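Local coordinates for DNA repair protein RAD2 (Saccharomyces cerevisiae, PDB 4Q0W), which is a single-stranded DNA endonuclease that makes the incision essential to excision repair of UV damage, bulky adducts and cross-links, at residues A[204-209]-A[213-218]; A[31-36]-A[58-63]; A[193-196]-A[202-205]. All blocks are in the same frame, centred on the assembly; numbering follows the deposited sequence.

Contact 1 of 3, residues A[204-209]-A[213-218]; sequences YKNMFH and YVEFYD. With nucleotides of chain C; nucleotides of chain D.
Y204 and F216, a non-hydrogen-bonded pair of the antiparallel hairpin 202-205/213-218, meet with their rings inclined at 51°: F216 CD1 lies over one face of the Y204 ring, 3.4 Å from Y204 CZ. V214 CG1 reaches the same ring at its edge, in its plane. The other branch, V214 CG2, stands anti to its own backbone N and packs 3.2 Å from the carbonyl oxygen K205 O and against the M207 sulfur.

On the face carrying K205 and E215 the two side chains run side by side in the same direction. Their backbones form the hydrogen-bonded pair, K205 N to E215 O at 2.8 Å being nearly straight (174°) and in the carbonyl plane. The ring of Y217 crosses the K205 chain obliquely, and its OH donates to E215 OE1 at 2.8 Å, meeting the anti side 32° out of the carboxylate plane.

K205, extended beyond CG, hydrogen-bonds through NZ to OP1 of DT6 of chain C. Water 1 donates to E215 OE1 but is only weakly bonded by K205 NZ. With K205 NZ 4.7 Å from E215 OE1, the carboxylate probably steadies the lysine electrostatically while the ammonium stays committed to the phosphate.

Contact 2 of 3, residues A[31-36]-A[58-63]; sequences SIWIYQ and FRRICK. With nucleotides of chain C; nucleotides of chain D.
W33, in the first turn of helix 33-40, presents one face of its indole to R60 of helix 52-66. R60 NH1 hangs 3.0 Å above the ring plane, toward the rim, with W33 CE2 3.1 Å away. The guanidinium plane stands almost upright on the indole, 85° from it, so an edge of the cation, not its face, meets the pi system. R60 CZ is 4.3 Å from the centroid of the five-membered ring and 12° off its normal, which meets the geometry of a cation-pi interaction. Further back along the extended arginine, CD forms a CH-pi contact 3.5 Å from the centroid of the six-membered ring. The indole is also met edge-to-face by F208, and F57 and F73 also meet it. Replacing this indole by an alanine is likely to leave the R60 guanidinium without its pi partner and to open a gap between the two helices.

Both helices belong to the N-domain of the XPG/RAD2 nuclease core, a PIN-like fold, and the 31-36 segment borders the bound DNA. The Y35 ring brings an edge to C6 of DT3 of chain C; its CD2 is 3.2 Å from O4' of that nucleotide.

One turn on from I32, Q36 sends its extended chain, CG anti to the backbone N (chi1 -170°), between arginine and nucleotide. R60 NH2 donates to Q36 OE1 at 3.2 Å, nearly along the C=O axis but tilted from the guanidinium plane. Water 3 gives a second link, donating to Q36 OE1 and accepting from R60 NH1. The other end of the amide, NE2, donates to O2 of DT3 at 2.9 Å, while Q36 CG packs against C2 of DA16 of chain D.

Contact 3 of 3, residues A[193-196]-A[202-205]; sequences SDVF and KIYK. With CA (calcium ion), chain E; nucleotides of chain C.
V195 and F196, on the short, weakly bonded helix 194-197, pack against I203 of strand 202-205 within the beta-alpha-beta unit formed by strand 187-189, this helix and strand 202-205, part of the I-domain.

The contact between the segments is wholly apolar. V195 and I203 reach toward each other tip to tip: I203 CD1 sits 3.6 Å from V195 CG1 and equally far from V195 CG2, so the ends of both valine branches receive the isoleucine methyl. F196 lies at a slant to I203, with F196 CE1 3.4 Å from I203 CG1. The isoleucine can serve both neighbours because its chain bends at chi2 (-46°), turning CD1 to the valine while CG1 stays against F196 CE1. All three residues are buried; I188 adds to this packing beside V195 and I203, and Y217 beside F196.

Polar contacts lie at the ends of the two segments and are directed to the DNA. The backbone S193 N donates to OP1 of DA5 of chain C at 3.0 Å with an almost linear angle of 177°. K205, besides its phosphate bond, has NZ 3.3 Å from O3' of DA5, a longer hydrogen bond that places the ammonium group at the linkage to the next nucleotide.

Metal coordination comes from D194, whose backbone N is held by D192 OD1. The valine that follows it is anchored on the strand, so the packing ties the metal-bearing turn to the sheet. D194 OD2 binds the calcium ion at 2.5 Å; E173 OE2 is a further ligand, and waters 4 and 5 coordinate at 2.5 and 2.4 Å.

In the fold
Contacts 1 and 3 share strand 202-205, contact 1 pairing it with strand 213-218 and contact 3 setting the helix 194-197 against it; their centres lie 9 Å apart. They touch directly, F196 packing on Y217. Contact 3 is the buried one, apolar between its segments, whereas contact 1 is partly buried and adds backbone pairing and a charged, DNA-facing side. Contact 2, also partly buried, belongs to the N-domain and relies on cation-pi and amide chemistry. It meets contact 1 where F208 packs on W33 and R60, with K63 NZ probably hydrogen-bonded to M207 O, but stays about 9 Å from contact 3 at the nearest atoms. All three reach bound DNA; contact 3 alone binds the calcium ion.

Contact 1 of 3, residues A[204-209]-A[213-218]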
# COMPACT_ATOMS: atom_id res chain seq x y z
N TYR A 204 12.30 9.60 24.80
CA TYR A 204 12.34 8.16 25.04
C TYR A 204 11.02 7.51 24.65
O TYR A 204 9.99 7.69 25.31
CB TYR A 204 12.71 7.86 26.49
CG TYR A 204 14.09 8.37 26.89
CD1 TYR A 204 14.29 9.71 27.17
CD2 TYR A 204 15.18 7.51 26.98
CE1 TYR A 204 15.54 10.19 27.52
CE2 TYR A 204 16.44 7.97 27.33
CZ TYR A 204 16.61 9.31 27.61
OH TYR A 204 17.84 9.79 27.97
N LYS A 205 11.07 6.73 23.57
CA LYS A 205 9.89 6.15 22.95
C LYS A 205 9.79 4.65 23.29
O LYS A 205 10.83 3.98 23.45
CB LYS A 205 9.96 6.34 21.41
CG LYS A 205 8.85 5.63 20.65
CD LYS A 205 8.89 5.84 19.14
CE LYS A 205 7.90 4.87 18.48
NZ LYS A 205 7.76 5.09 17.00
N ASN A 206 8.57 4.13 23.39
CA ASN A 206 8.31 2.72 23.71
C ASN A 206 8.77 2.34 25.11
O ASN A 206 9.14 1.19 25.36
CB ASN A 206 8.96 1.78 22.67
CG ASN A 206 8.34 1.91 21.29
OD1 ASN A 206 7.33 2.59 21.12
ND2 ASN A 206 8.94 1.26 20.31
N MET A 207 8.74 3.31 26.01
CA MET A 207 9.12 3.10 27.41
C MET A 207 8.29 2.00 28.08
O MET A 207 8.79 1.28 28.93
CB MET A 207 8.97 4.41 28.18
CG MET A 207 9.33 4.34 29.65
SD MET A 207 11.12 4.30 29.91
CE MET A 207 11.16 3.69 31.59
N PHE A 208 7.02 1.87 27.71
CA PHE A 208 6.18 0.88 28.37
C PHE A 208 5.84 -0.33 27.50
O PHE A 208 4.88 -1.05 27.77
CB PHE A 208 4.95 1.56 28.99
CG PHE A 208 5.33 2.68 29.92
CD1 PHE A 208 5.75 2.41 31.21
CD2 PHE A 208 5.36 3.98 29.47
CE1 PHE A 208 6.15 3.43 32.06
CE2 PHE A 208 5.75 5.01 30.31
CZ PHE A 208 6.14 4.73 31.61
N HIS A 209 6.66 -0.55 26.47
CA HIS A 209 6.67 -1.84 25.79
C HIS A 209 7.32 -2.87 26.70
O HIS A 209 8.05 -2.52 27.63
CB HIS A 209 7.43 -1.74 24.46
CG HIS A 209 6.63 -1.10 23.36
ND1 HIS A 209 6.90 -1.30 22.03
CD2 HIS A 209 5.57 -0.26 23.41
CE1 HIS A 209 6.04 -0.62 21.30
NE2 HIS A 209 5.22 0.03 22.11
N TYR A 213 14.94 -2.68 26.74
CA TYR A 213 15.44 -1.39 26.27
C TYR A 213 14.32 -0.40 25.93
O TYR A 213 13.15 -0.78 25.83
CB TYR A 213 16.37 -1.59 25.06
CG TYR A 213 15.65 -2.00 23.80
CD1 TYR A 213 15.27 -3.33 23.59
CD2 TYR A 213 15.34 -1.08 22.81
CE1 TYR A 213 14.60 -3.72 22.43
CE2 TYR A 213 14.67 -1.46 21.64
CZ TYR A 213 14.30 -2.78 21.46
OH TYR A 213 13.65 -3.17 20.32
N VAL A 214 14.70 0.86 25.74
CA VAL A 214 13.80 1.93 25.32
C VAL A 214 14.46 2.64 24.13
O VAL A 214 15.70 2.66 24.04
CB VAL A 214 13.53 2.91 26.49
CG1 VAL A 214 14.81 3.58 26.93
CG2 VAL A 214 12.49 3.97 26.13
N GLU A 215 13.67 3.18 23.20
CA GLU A 215 14.24 3.86 22.03
C GLU A 215 14.52 5.34 22.31
O GLU A 215 13.60 6.12 22.60
CB GLU A 215 13.33 3.73 20.81
CG GLU A 215 13.09 2.30 20.38
CD GLU A 215 12.21 2.20 19.15
OE1 GLU A 215 11.80 3.26 18.62
OE2 GLU A 215 11.93 1.07 18.71
N PHE A 216 15.79 5.72 22.24
CA PHE A 216 16.18 7.11 22.49
C PHE A 216 16.34 7.89 21.17
O PHE A 216 16.96 7.39 20.23
CB PHE A 216 17.48 7.13 23.28
CG PHE A 216 18.07 8.50 23.42
CD1 PHE A 216 17.54 9.42 24.31
CD2 PHE A 216 19.19 8.87 22.68
CE1 PHE A 216 18.09 10.68 24.46
CE2 PHE A 216 19.75 10.13 22.82
CZ PHE A 216 19.20 11.03 23.71
N TYR A 217 15.78 9.09 21.12
CA TYR A 217 15.89 9.94 19.93
C TYR A 217 16.33 11.32 20.36
O TYR A 217 15.87 11.85 21.37
CB TYR A 217 14.53 10.11 19.24
CG TYR A 217 13.95 8.86 18.63
CD1 TYR A 217 13.26 7.93 19.41
CD2 TYR A 217 14.08 8.61 17.28
CE1 TYR A 217 12.73 6.78 18.84
CE2 TYR A 217 13.55 7.46 16.70
CZ TYR A 217 12.87 6.56 17.49
OH TYR A 217 12.35 5.41 16.90
N ASP A 218 17.21 11.93 19.57
CA ASP A 218 17.47 13.34 19.82
C ASP A 218 17.55 14.19 18.55
O ASP A 218 17.90 13.70 17.47
CB ASP A 218 18.65 13.55 20.77
CG ASP A 218 19.96 13.48 20.08
OD1 ASP A 218 20.52 12.37 19.99
OD2 ASP A 218 20.44 14.54 19.65
P DT C 6 5.56 3.53 14.97
OP1 DT C 6 6.90 3.20 15.52
OP2 DT C 6 5.42 4.43 13.80
O5' DT C 6 4.77 2.17 14.62
C5' DT C 6 4.57 1.15 15.59
C4' DT C 6 3.70 0.03 15.01
O4' DT C 6 2.33 0.47 14.80
C3' DT C 6 4.17 -0.57 13.68
O3' DT C 6 4.38 -1.96 13.94
C2' DT C 6 3.04 -0.27 12.69
C1' DT C 6 1.83 -0.13 13.62
N1 DT C 6 0.69 0.74 13.17
C2 DT C 6 -0.59 0.20 13.19
O2 DT C 6 -0.82 -0.94 13.52
N3 DT C 6 -1.58 1.06 12.80
C4 DT C 6 -1.44 2.37 12.40
O4 DT C 6 -2.42 3.05 12.06
C5 DT C 6 -0.08 2.89 12.41
C7 DT C 6 0.19 4.31 12.00
C6 DT C 6 0.91 2.06 12.80
P DA D 16 1.94 -5.54 20.99
OP1 DA D 16 3.29 -5.60 20.37
OP2 DA D 16 1.29 -6.78 21.49
O5' DA D 16 1.95 -4.49 22.20
C5' DA D 16 2.55 -3.21 22.04
C4' DA D 16 1.88 -2.22 22.98
O4' DA D 16 0.50 -2.02 22.57
C3' DA D 16 1.79 -2.67 24.44
O3' DA D 16 2.80 -2.01 25.21
C2' DA D 16 0.37 -2.30 24.88
C1' DA D 16 -0.14 -1.47 23.70
N9 DA D 16 -1.58 -1.45 23.48
C8 DA D 16 -2.47 -2.49 23.59
N7 DA D 16 -3.71 -2.15 23.32
C5 DA D 16 -3.64 -0.80 23.01
C6 DA D 16 -4.61 0.16 22.63
N6 DA D 16 -5.91 -0.13 22.50
N1 DA D 16 -4.20 1.42 22.39
C2 DA D 16 -2.89 1.71 22.52
N3 DA D 16 -1.89 0.89 22.87
C4 DA D 16 -2.33 -0.35 23.10
O HOH W 1 9.78 2.78 17.07
O HOH W 2 10.91 -0.52 24.03

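Contact 2 of 3, residues A[31-36]-A[58-63]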
# COMPACT_ATOMS: atom_id res chain seq x y z
N SER A 31 -0.76 12.32 28.77
CA SER A 31 -1.98 12.93 28.21
C SER A 31 -3.02 11.95 27.66
O SER A 31 -4.22 12.23 27.70
CB SER A 31 -1.59 13.94 27.12
OG SER A 31 -0.90 13.30 26.04
N ILE A 32 -2.59 10.81 27.12
CA ILE A 32 -3.55 9.86 26.55
C ILE A 32 -3.58 8.49 27.26
O ILE A 32 -4.24 7.56 26.79
CB ILE A 32 -3.35 9.65 25.02
CG1 ILE A 32 -2.02 8.96 24.73
CG2 ILE A 32 -3.47 10.96 24.27
CD1 ILE A 32 -1.99 8.26 23.39
N TRP A 33 -2.87 8.37 28.37
CA TRP A 33 -2.84 7.12 29.12
C TRP A 33 -4.23 6.62 29.53
O TRP A 33 -4.56 5.43 29.36
CB TRP A 33 -1.98 7.27 30.38
CG TRP A 33 -0.50 7.31 30.13
CD1 TRP A 33 0.14 7.61 28.95
CD2 TRP A 33 0.53 7.02 31.08
NE1 TRP A 33 1.51 7.53 29.12
CE2 TRP A 33 1.77 7.16 30.42
CE3 TRP A 33 0.52 6.64 32.43
CZ2 TRP A 33 2.99 6.95 31.07
CZ3 TRP A 33 1.73 6.43 33.07
CH2 TRP A 33 2.95 6.59 32.39
N ILE A 34 -5.06 7.50 30.09
CA ILE A 34 -6.36 7.05 30.59
C ILE A 34 -7.19 6.45 29.47
O ILE A 34 -7.64 5.30 29.57
CB ILE A 34 -7.15 8.17 31.29
CG1 ILE A 34 -6.44 8.61 32.57
CG2 ILE A 34 -8.55 7.69 31.66
CD1 ILE A 34 -7.08 9.84 33.21
N TYR A 35 -7.36 7.21 28.39
CA TYR A 35 -8.16 6.75 27.25
C TYR A 35 -7.60 5.46 26.70
O TYR A 35 -8.35 4.56 26.31
CB TYR A 35 -8.22 7.82 26.15
CG TYR A 35 -9.27 7.51 25.11
CD1 TYR A 35 -10.63 7.60 25.42
CD2 TYR A 35 -8.92 7.09 23.83
CE1 TYR A 35 -11.61 7.31 24.48
CE2 TYR A 35 -9.90 6.80 22.88
CZ TYR A 35 -11.24 6.90 23.21
OH TYR A 35 -12.21 6.61 22.28
N GLN A 36 -6.27 5.37 26.69
CA GLN A 36 -5.57 4.20 26.19
C GLN A 36 -5.86 2.95 27.03
O GLN A 36 -6.10 1.87 26.49
CB GLN A 36 -4.07 4.50 26.17
CG GLN A 36 -3.21 3.48 25.46
CD GLN A 36 -1.80 4.00 25.21
OE1 GLN A 36 -0.85 3.55 25.85
NE2 GLN A 36 -1.67 4.95 24.29
N PHE A 58 -0.70 2.71 37.93
CA PHE A 58 0.09 2.11 39.02
C PHE A 58 1.28 1.29 38.48
O PHE A 58 2.40 1.42 38.96
CB PHE A 58 -0.80 1.26 39.94
CG PHE A 58 -0.06 0.68 41.14
CD1 PHE A 58 0.59 -0.55 41.05
CD2 PHE A 58 -0.04 1.36 42.35
CE1 PHE A 58 1.27 -1.08 42.16
CE2 PHE A 58 0.63 0.84 43.46
CZ PHE A 58 1.29 -0.38 43.35
N ARG A 59 1.00 0.44 37.50
CA ARG A 59 2.02 -0.42 36.90
C ARG A 59 3.14 0.38 36.22
O ARG A 59 4.33 0.01 36.31
CB ARG A 59 1.35 -1.35 35.88
CG ARG A 59 2.31 -2.29 35.16
CD ARG A 59 1.55 -3.21 34.21
N ARG A 60 2.78 1.45 35.52
CA ARG A 60 3.79 2.27 34.85
C ARG A 60 4.63 3.06 35.85
O ARG A 60 5.84 3.20 35.69
CB ARG A 60 3.14 3.18 33.80
CG ARG A 60 2.57 2.40 32.63
CD ARG A 60 2.18 3.32 31.48
NE ARG A 60 1.76 2.56 30.31
CZ ARG A 60 1.38 3.12 29.16
NH1 ARG A 60 1.38 4.43 29.03
NH2 ARG A 60 1.00 2.36 28.14
N ILE A 61 3.98 3.59 36.88
CA ILE A 61 4.68 4.34 37.93
C ILE A 61 5.72 3.43 38.60
O ILE A 61 6.86 3.85 38.86
CB ILE A 61 3.70 4.87 38.99
CG1 ILE A 61 2.89 6.05 38.43
CG2 ILE A 61 4.43 5.28 40.27
CD1 ILE A 61 1.67 6.41 39.30
N CYS A 62 5.33 2.19 38.87
CA CYS A 62 6.23 1.26 39.52
C CYS A 62 7.44 0.94 38.63
O CYS A 62 8.55 0.82 39.13
CB CYS A 62 5.48 -0.02 39.91
SG CYS A 62 4.31 0.24 41.30
N LYS A 63 7.22 0.83 37.32
CA LYS A 63 8.31 0.55 36.40
C LYS A 63 9.33 1.69 36.44
O LYS A 63 10.53 1.45 36.59
CB LYS A 63 7.79 0.32 34.97
CG LYS A 63 8.90 -0.05 33.96
CD LYS A 63 8.31 -0.53 32.63
CE LYS A 63 9.41 -0.79 31.59
NZ LYS A 63 8.86 -1.25 30.29
P DT C 3 -9.23 10.09 19.71
O5' DT C 3 -8.47 9.31 20.88
C5' DT C 3 -7.65 10.02 21.82
C4' DT C 3 -6.25 9.45 21.85
O4' DT C 3 -6.26 8.08 22.32
C3' DT C 3 -5.60 9.38 20.47
O3' DT C 3 -4.74 10.50 20.34
C2' DT C 3 -4.82 8.07 20.44
C1' DT C 3 -5.19 7.37 21.73
N1 DT C 3 -5.67 5.98 21.55
C2 DT C 3 -4.82 4.93 21.84
O2 DT C 3 -3.68 5.08 22.24
N3 DT C 3 -5.38 3.69 21.65
C4 DT C 3 -6.66 3.41 21.20
O4 DT C 3 -7.07 2.26 21.06
C5 DT C 3 -7.48 4.57 20.91
C7 DT C 3 -8.88 4.39 20.42
C6 DT C 3 -6.95 5.78 21.09
P DA D 16 1.94 -5.54 20.99
OP1 DA D 16 3.29 -5.60 20.37
OP2 DA D 16 1.29 -6.78 21.49
O5' DA D 16 1.95 -4.49 22.20
C5' DA D 16 2.55 -3.21 22.04
C4' DA D 16 1.88 -2.22 22.98
O4' DA D 16 0.50 -2.02 22.57
C3' DA D 16 1.79 -2.67 24.44
O3' DA D 16 2.80 -2.01 25.21
C2' DA D 16 0.37 -2.30 24.88
C1' DA D 16 -0.14 -1.47 23.70
N9 DA D 16 -1.58 -1.45 23.48
C8 DA D 16 -2.47 -2.49 23.59
N7 DA D 16 -3.71 -2.15 23.32
C5 DA D 16 -3.64 -0.80 23.01
C6 DA D 16 -4.61 0.16 22.63
N6 DA D 16 -5.91 -0.13 22.50
N1 DA D 16 -4.20 1.42 22.39
C2 DA D 16 -2.89 1.71 22.52
N3 DA D 16 -1.89 0.89 22.87
C4 DA D 16 -2.33 -0.35 23.10
O HOH W 3 1.25 4.86 26.25

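Contact 3 of 3, residues A[193-196]-A[202-205]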
# COMPACT_ATOMS: atom_id res chain seq x y z
N SER A 193 5.18 11.98 18.21
CA SER A 193 6.19 12.71 17.42
C SER A 193 6.06 14.23 17.43
O SER A 193 7.01 14.92 17.08
CB SER A 193 6.21 12.21 15.97
OG SER A 193 4.92 12.27 15.37
N ASP A 194 4.91 14.77 17.84
CA ASP A 194 4.75 16.23 17.93
C ASP A 194 5.80 16.88 18.83
O ASP A 194 6.12 18.06 18.66
CB ASP A 194 3.37 16.59 18.47
CG ASP A 194 2.32 16.53 17.40
OD1 ASP A 194 2.66 16.79 16.23
OD2 ASP A 194 1.17 16.21 17.73
N VAL A 195 6.31 16.13 19.80
CA VAL A 195 7.26 16.67 20.77
C VAL A 195 8.51 17.28 20.09
O VAL A 195 9.06 18.28 20.58
CB VAL A 195 7.67 15.61 21.84
CG1 VAL A 195 8.42 14.44 21.18
CG2 VAL A 195 8.51 16.23 22.92
N PHE A 196 8.95 16.70 18.97
CA PHE A 196 10.11 17.26 18.25
C PHE A 196 9.76 18.64 17.69
O PHE A 196 10.56 19.57 17.78
CB PHE A 196 10.54 16.34 17.10
CG PHE A 196 11.16 15.03 17.55
CD1 PHE A 196 12.39 15.01 18.19
CD2 PHE A 196 10.52 13.83 17.31
CE1 PHE A 196 12.95 13.81 18.61
CE2 PHE A 196 11.08 12.62 17.71
CZ PHE A 196 12.29 12.61 18.36
N LYS A 202 15.20 15.30 23.60
CA LYS A 202 15.73 14.03 24.13
C LYS A 202 14.59 13.09 24.51
O LYS A 202 14.13 13.09 25.66
CB LYS A 202 16.65 14.27 25.34
CG LYS A 202 17.96 15.01 25.01
CD LYS A 202 18.76 15.33 26.25
N ILE A 203 14.16 12.30 23.54
CA ILE A 203 12.87 11.64 23.59
C ILE A 203 13.06 10.15 23.85
O ILE A 203 13.88 9.52 23.19
CB ILE A 203 12.13 11.80 22.24
CG1 ILE A 203 11.99 13.29 21.87
CG2 ILE A 203 10.78 11.09 22.27
CD1 ILE A 203 11.52 14.19 22.99
N TYR A 204 12.30 9.60 24.80
CA TYR A 204 12.34 8.16 25.04
C TYR A 204 11.02 7.51 24.65
O TYR A 204 9.99 7.69 25.31
CB TYR A 204 12.71 7.86 26.49
CG TYR A 204 14.09 8.37 26.89
CD1 TYR A 204 14.29 9.71 27.17
CD2 TYR A 204 15.18 7.51 26.98
CE1 TYR A 204 15.54 10.19 27.52
CE2 TYR A 204 16.44 7.97 27.33
CZ TYR A 204 16.61 9.31 27.61
OH TYR A 204 17.84 9.79 27.97
N LYS A 205 11.07 6.73 23.57
CA LYS A 205 9.89 6.15 22.95
C LYS A 205 9.79 4.65 23.29
O LYS A 205 10.83 3.98 23.45
CB LYS A 205 9.96 6.34 21.41
CG LYS A 205 8.85 5.63 20.65
CD LYS A 205 8.89 5.84 19.14
CE LYS A 205 7.90 4.87 18.48
NZ LYS A 205 7.76 5.09 17.00
CA CA E . -0.11 16.09 19.87
P DA C 5 2.16 9.27 16.60
OP1 DA C 5 3.46 9.95 16.88
OP2 DA C 5 1.34 9.67 15.42
O5' DA C 5 2.34 7.68 16.50
C5' DA C 5 2.91 6.97 17.63
C4' DA C 5 3.10 5.50 17.31
O4' DA C 5 1.81 4.84 17.30
C3' DA C 5 3.75 5.18 15.97
O3' DA C 5 4.73 4.17 16.20
C2' DA C 5 2.59 4.70 15.09
C1' DA C 5 1.65 4.08 16.12
N9 DA C 5 0.21 4.13 15.83
C8 DA C 5 -0.53 5.22 15.46
N7 DA C 5 -1.81 4.95 15.30
C5 DA C 5 -1.92 3.60 15.60
C6 DA C 5 -3.01 2.71 15.62
N6 DA C 5 -4.27 3.08 15.31
N1 DA C 5 -2.77 1.42 15.96
C2 DA C 5 -1.52 1.05 16.27
N3 DA C 5 -0.41 1.80 16.29
C4 DA C 5 -0.68 3.07 15.94
P DT C 6 5.56 3.53 14.97
OP1 DT C 6 6.90 3.20 15.52
OP2 DT C 6 5.42 4.43 13.80
O5' DT C 6 4.77 2.17 14.62
C5' DT C 6 4.57 1.15 15.59
C4' DT C 6 3.70 0.03 15.01
O4' DT C 6 2.33 0.47 14.80
C3' DT C 6 4.17 -0.57 13.68
O3' DT C 6 4.38 -1.96 13.94
C2' DT C 6 3.04 -0.27 12.69
C1' DT C 6 1.83 -0.13 13.62
N1 DT C 6 0.69 0.74 13.17
C2 DT C 6 -0.59 0.20 13.19
O2 DT C 6 -0.82 -0.94 13.52
N3 DT C 6 -1.58 1.06 12.80
C4 DT C 6 -1.44 2.37 12.40
O4 DT C 6 -2.42 3.05 12.06
C5 DT C 6 -0.08 2.89 12.41
C7 DT C 6 0.19 4.31 12.00
C6 DT C 6 0.91 2.06 12.80
O HOH W 4 -1.25 14.12 18.91
O HOH W 5 -1.49 14.63 21.12